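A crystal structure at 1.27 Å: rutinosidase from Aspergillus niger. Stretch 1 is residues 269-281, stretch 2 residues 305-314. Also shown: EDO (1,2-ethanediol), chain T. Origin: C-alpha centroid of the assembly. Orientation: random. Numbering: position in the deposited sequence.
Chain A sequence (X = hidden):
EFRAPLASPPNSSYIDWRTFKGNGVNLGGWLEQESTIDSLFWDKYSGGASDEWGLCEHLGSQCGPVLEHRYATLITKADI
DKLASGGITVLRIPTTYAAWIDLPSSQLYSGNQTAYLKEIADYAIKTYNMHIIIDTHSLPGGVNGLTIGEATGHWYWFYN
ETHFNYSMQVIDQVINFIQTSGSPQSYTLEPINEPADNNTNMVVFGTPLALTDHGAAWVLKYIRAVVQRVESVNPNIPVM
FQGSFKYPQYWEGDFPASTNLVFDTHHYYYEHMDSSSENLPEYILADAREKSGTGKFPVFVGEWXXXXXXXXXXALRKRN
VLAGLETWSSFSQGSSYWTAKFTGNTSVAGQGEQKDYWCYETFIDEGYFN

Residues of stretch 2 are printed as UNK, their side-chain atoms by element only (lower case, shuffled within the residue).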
# COMPACT_ATOMS: atom_id res chain seq x y z
N TYR A 269 2.39 10.43 -5.20
CA TYR A 269 3.07 10.40 -3.87
C TYR A 269 2.55 11.45 -2.91
O TYR A 269 3.12 11.56 -1.82
CB TYR A 269 4.57 10.53 -4.06
CG TYR A 269 5.08 9.53 -5.06
CD1 TYR A 269 5.32 8.19 -4.74
CD2 TYR A 269 5.32 9.92 -6.36
CE1 TYR A 269 5.68 7.27 -5.70
CE2 TYR A 269 5.68 9.01 -7.33
CZ TYR A 269 5.86 7.67 -7.02
OH TYR A 269 6.19 6.74 -7.95
N TYR A 270 1.54 12.22 -3.28
CA TYR A 270 1.21 13.50 -2.60
C TYR A 270 0.26 13.29 -1.43
O TYR A 270 0.03 14.25 -0.66
CB TYR A 270 0.64 14.53 -3.59
CG TYR A 270 -0.64 14.11 -4.28
CD1 TYR A 270 -1.88 14.22 -3.68
CD2 TYR A 270 -0.62 13.58 -5.55
CE1 TYR A 270 -3.03 13.76 -4.31
CE2 TYR A 270 -1.76 13.14 -6.21
CZ TYR A 270 -2.99 13.26 -5.60
OH TYR A 270 -4.15 12.84 -6.27
N GLU A 271 -0.29 12.07 -1.24
CA GLU A 271 -1.05 11.78 0.00
C GLU A 271 -0.89 10.30 0.37
O GLU A 271 -0.54 9.46 -0.47
CB GLU A 271 -2.53 12.13 -0.16
CG GLU A 271 -3.22 11.34 -1.25
CD GLU A 271 -4.64 11.82 -1.58
OE1 GLU A 271 -5.01 12.93 -1.19
OE2 GLU A 271 -5.31 11.09 -2.37
N HIS A 272 -1.26 10.00 1.62
CA HIS A 272 -1.49 8.62 2.09
C HIS A 272 -0.21 7.78 2.20
O HIS A 272 -0.27 6.55 2.15
CB HIS A 272 -2.53 7.90 1.20
CG HIS A 272 -3.85 8.58 1.23
ND1 HIS A 272 -4.77 8.45 0.19
CD2 HIS A 272 -4.44 9.34 2.18
CE1 HIS A 272 -5.84 9.13 0.50
NE2 HIS A 272 -5.69 9.69 1.71
N MET A 273 0.94 8.43 2.38
CA MET A 273 2.19 7.69 2.59
C MET A 273 3.18 8.65 3.25
O MET A 273 3.02 9.84 3.23
CB MET A 273 2.75 7.13 1.28
CG MET A 273 3.12 8.21 0.30
SD MET A 273 3.48 7.59 -1.37
CE MET A 273 1.82 7.26 -1.94
N ASP A 274 4.25 8.06 3.77
CA ASP A 274 5.33 8.82 4.45
C ASP A 274 6.39 9.26 3.45
O ASP A 274 7.62 9.22 3.72
CB ASP A 274 5.86 7.95 5.57
CG ASP A 274 4.85 7.78 6.70
OD1 ASP A 274 4.17 8.78 6.99
OD2 ASP A 274 4.79 6.68 7.21
N SER A 275 5.95 9.74 2.28
CA SER A 275 6.88 10.25 1.28
C SER A 275 7.35 11.68 1.62
O SER A 275 6.57 12.48 2.17
CB SER A 275 6.28 10.21 -0.08
OG SER A 275 5.11 10.99 -0.11
N SER A 276 8.58 11.97 1.23
CA SER A 276 9.16 13.31 1.32
C SER A 276 9.90 13.62 0.03
O SER A 276 10.20 12.71 -0.77
CB SER A 276 10.14 13.38 2.50
OG SER A 276 11.24 12.53 2.25
N SER A 277 10.34 14.88 -0.16
CA SER A 277 11.22 15.13 -1.31
C SER A 277 12.52 14.32 -1.20
O SER A 277 13.04 13.85 -2.21
CB SER A 277 11.49 16.56 -1.55
OG SER A 277 10.30 17.30 -1.81
N GLU A 278 13.04 14.18 0.03
CA GLU A 278 14.32 13.48 0.22
C GLU A 278 14.20 12.02 -0.16
O GLU A 278 15.13 11.50 -0.80
CB GLU A 278 14.77 13.61 1.68
CG GLU A 278 16.13 12.97 1.94
CD GLU A 278 17.25 13.60 1.12
OE1 GLU A 278 17.24 14.82 1.04
OE2 GLU A 278 18.04 12.87 0.44
N ASN A 279 13.12 11.34 0.23
CA ASN A 279 13.00 9.89 0.03
C ASN A 279 12.21 9.53 -1.24
O ASN A 279 12.04 8.32 -1.51
CB ASN A 279 12.42 9.19 1.27
CG ASN A 279 10.98 9.45 1.52
OD1 ASN A 279 10.22 9.81 0.60
ND2 ASN A 279 10.54 9.27 2.76
N LEU A 280 11.79 10.55 -2.00
CA LEU A 280 10.88 10.26 -3.14
C LEU A 280 11.49 9.22 -4.06
O LEU A 280 10.77 8.36 -4.58
CB LEU A 280 10.58 11.54 -3.89
CG LEU A 280 9.38 11.40 -4.84
CD1 LEU A 280 8.09 11.44 -4.06
CD2 LEU A 280 9.40 12.44 -5.92
N PRO A 281 12.79 9.23 -4.43
CA PRO A 281 13.30 8.21 -5.35
C PRO A 281 13.11 6.77 -4.86
O PRO A 281 13.05 5.86 -5.70
CB PRO A 281 14.78 8.59 -5.56
CG PRO A 281 14.79 10.07 -5.21
CD PRO A 281 13.81 10.25 -4.08
N UNK A 305 3.76 12.60 -10.77
CA UNK A 305 4.26 13.91 -10.40
C UNK A 305 5.11 13.76 -9.16
O UNK A 305 4.99 12.77 -8.47
c UNK A 305 3.15 14.91 -10.23
N UNK A 306 5.93 14.78 -8.86
CA UNK A 306 6.94 14.70 -7.76
C UNK A 306 6.45 15.23 -6.43
O UNK A 306 7.25 15.15 -5.47
c UNK A 306 8.25 15.40 -8.16
c UNK A 306 8.08 16.87 -8.40
c UNK A 306 8.89 14.68 -9.30
c UNK A 306 9.43 17.62 -8.37
N UNK A 307 5.25 15.78 -6.27
CA UNK A 307 4.82 16.24 -4.94
C UNK A 307 4.76 15.07 -3.98
O UNK A 307 4.12 14.02 -4.26
o UNK A 307 1.17 18.58 -4.50
n UNK A 307 1.19 18.13 -2.29
c UNK A 307 3.10 17.49 -3.59
c UNK A 307 3.49 16.96 -4.99
c UNK A 307 1.74 18.10 -3.50
N UNK A 308 5.45 15.22 -2.84
CA UNK A 308 5.39 14.27 -1.71
C UNK A 308 4.32 14.64 -0.68
O UNK A 308 3.75 15.74 -0.71
c UNK A 308 6.76 14.24 -1.07
N UNK A 309 4.02 13.71 0.23
CA UNK A 309 3.01 13.95 1.26
C UNK A 309 3.54 14.93 2.31
O UNK A 309 2.78 15.81 2.74
c UNK A 309 1.56 12.86 2.99
c UNK A 309 2.56 12.63 1.88
o UNK A 309 1.94 11.82 0.86
N UNK A 310 4.81 14.81 2.63
CA UNK A 310 5.44 15.67 3.66
C UNK A 310 6.71 16.28 3.12
O UNK A 310 7.37 15.81 2.20
c UNK A 310 3.79 14.74 6.37
c UNK A 310 2.44 12.78 6.70
c UNK A 310 4.37 12.75 5.24
c UNK A 310 5.80 14.79 4.87
c UNK A 310 4.68 14.07 5.53
c UNK A 310 3.30 12.10 5.85
c UNK A 310 2.72 14.11 6.97
o UNK A 310 1.40 12.11 7.31
N UNK A 311 7.14 17.37 3.77
CA UNK A 311 8.51 17.92 3.60
C UNK A 311 8.89 18.00 2.12
O UNK A 311 9.94 17.51 1.72
o UNK A 311 8.61 17.84 6.36
c UNK A 311 9.32 17.01 5.82
c UNK A 311 9.54 17.04 4.33
n UNK A 311 9.88 16.02 6.48
N UNK A 312 8.07 18.73 1.38
CA UNK A 312 8.44 19.10 0.00
C UNK A 312 9.52 20.16 0.02
O UNK A 312 9.38 21.16 0.79
o UNK A 312 6.60 17.72 -2.14
c UNK A 312 6.30 18.43 -1.17
c UNK A 312 7.24 19.58 -0.81
n UNK A 312 5.22 18.25 -0.42
N UNK A 313 10.50 19.96 -0.80
CA UNK A 313 11.55 20.98 -1.01
C UNK A 313 11.71 21.28 -2.48
O UNK A 313 11.79 20.39 -3.37
c UNK A 313 12.86 20.55 -0.35
o UNK A 313 13.47 19.49 -1.07
c UNK A 313 12.72 19.97 1.04
N UNK A 314 11.86 22.56 -2.74
CA UNK A 314 12.13 23.01 -4.10
C UNK A 314 13.48 22.59 -4.62
O UNK A 314 13.71 22.48 -5.83
c UNK A 314 11.93 24.53 -4.13
c UNK A 314 9.56 24.67 -4.83
c UNK A 314 10.54 25.01 -3.74
c UNK A 314 10.53 26.51 -3.51
C1 EDO T . -9.29 10.53 2.20
O1 EDO T . -8.34 10.65 1.10
C2 EDO T . -8.90 11.18 3.48
O2 EDO T . -7.54 10.95 3.84
O HOH W 1 2.95 12.99 -6.49
O HOH W 2 1.42 9.26 6.73
O HOH W 3 8.59 17.00 -3.95
O HOH W 4 12.42 16.23 2.09

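Position 305 carries a single side-chain carbon, set sideways to stretch 1; its backbone O lies 3.6 Å from CD2 of Tyr 269, at the edge of that ring. This is Ala 305. Position 306 has four carbons, forked at the first, with one arm two carbons long, and its CB lies 3.9 Å from CD2 of Leu 280. That fork defines Ile 306.

Position 307 holds three carbons in a row, the third bearing one oxygen and one nitrogen, and this terminal carbon is 3.7 Å from CB of Tyr 270. A planar amide at the end of such a chain is that of Gln 307. At position 308 a lone carbon, CB, sits 3.4 Å from C of Ser 276 and 4.3 Å from CD1 of Leu 280; the residue is Ala 308.

Position 309 has one carbon carrying an oxygen and a methyl carbon; the oxygen lies 2.9 Å from O of Tyr 269, and CB 3.1 Å from O of Met 273. This is Thr 309, and its OG1 donates a hydrogen bond to that O of Tyr 269. Position 310 shows one carbon followed by a six-carbon ring with a single oxygen, and a ring carbon approaches OD1 of Asp 274 to 3.6 Å. It is Tyr 310; water 2 joins the two side chains, 2.8 Å from OD1 of Asp 274 and 2.9 Å from OH of Tyr 310.

Position 311 has two carbons, the second with one oxygen and one nitrogen; its CB is 4.1 Å from CB of Ser 276. It is Asn 311. Position 312 repeats this pattern, its side-chain oxygen 3.7 Å from OG of Ser 277, but here the amide folds back along its own stretch. As Asn 312, it accepts from N of Ala 308 through OD1 (2.8 Å) and donates to O of Ala 308 through ND2 (2.9 Å), bracing the turn. Position 313 is again one carbon bearing an oxygen and a carbon, the oxygen 3.6 Å from CB of Ser 277, hence Thr 313. Position 314 has four carbons forked at the second and reaches nothing on stretch 1: Leu 314.

The contact, burying 701 Å², relies heavily on backbone groups. N of Tyr 310 donates to O of Ser 275 (3.0 Å), and N of Ser 277 to O of Asn 311 (3.3 Å). OG of Ser 277 accepts from N of Thr 313 (2.9 Å) and donates to water 3, which donates to O of Ile 306 and OD1 of Asn 312. The serine hydroxyl thus ties the braced turn to stretch 1.

Stretch 2 (305-314) AIQATYNNTL
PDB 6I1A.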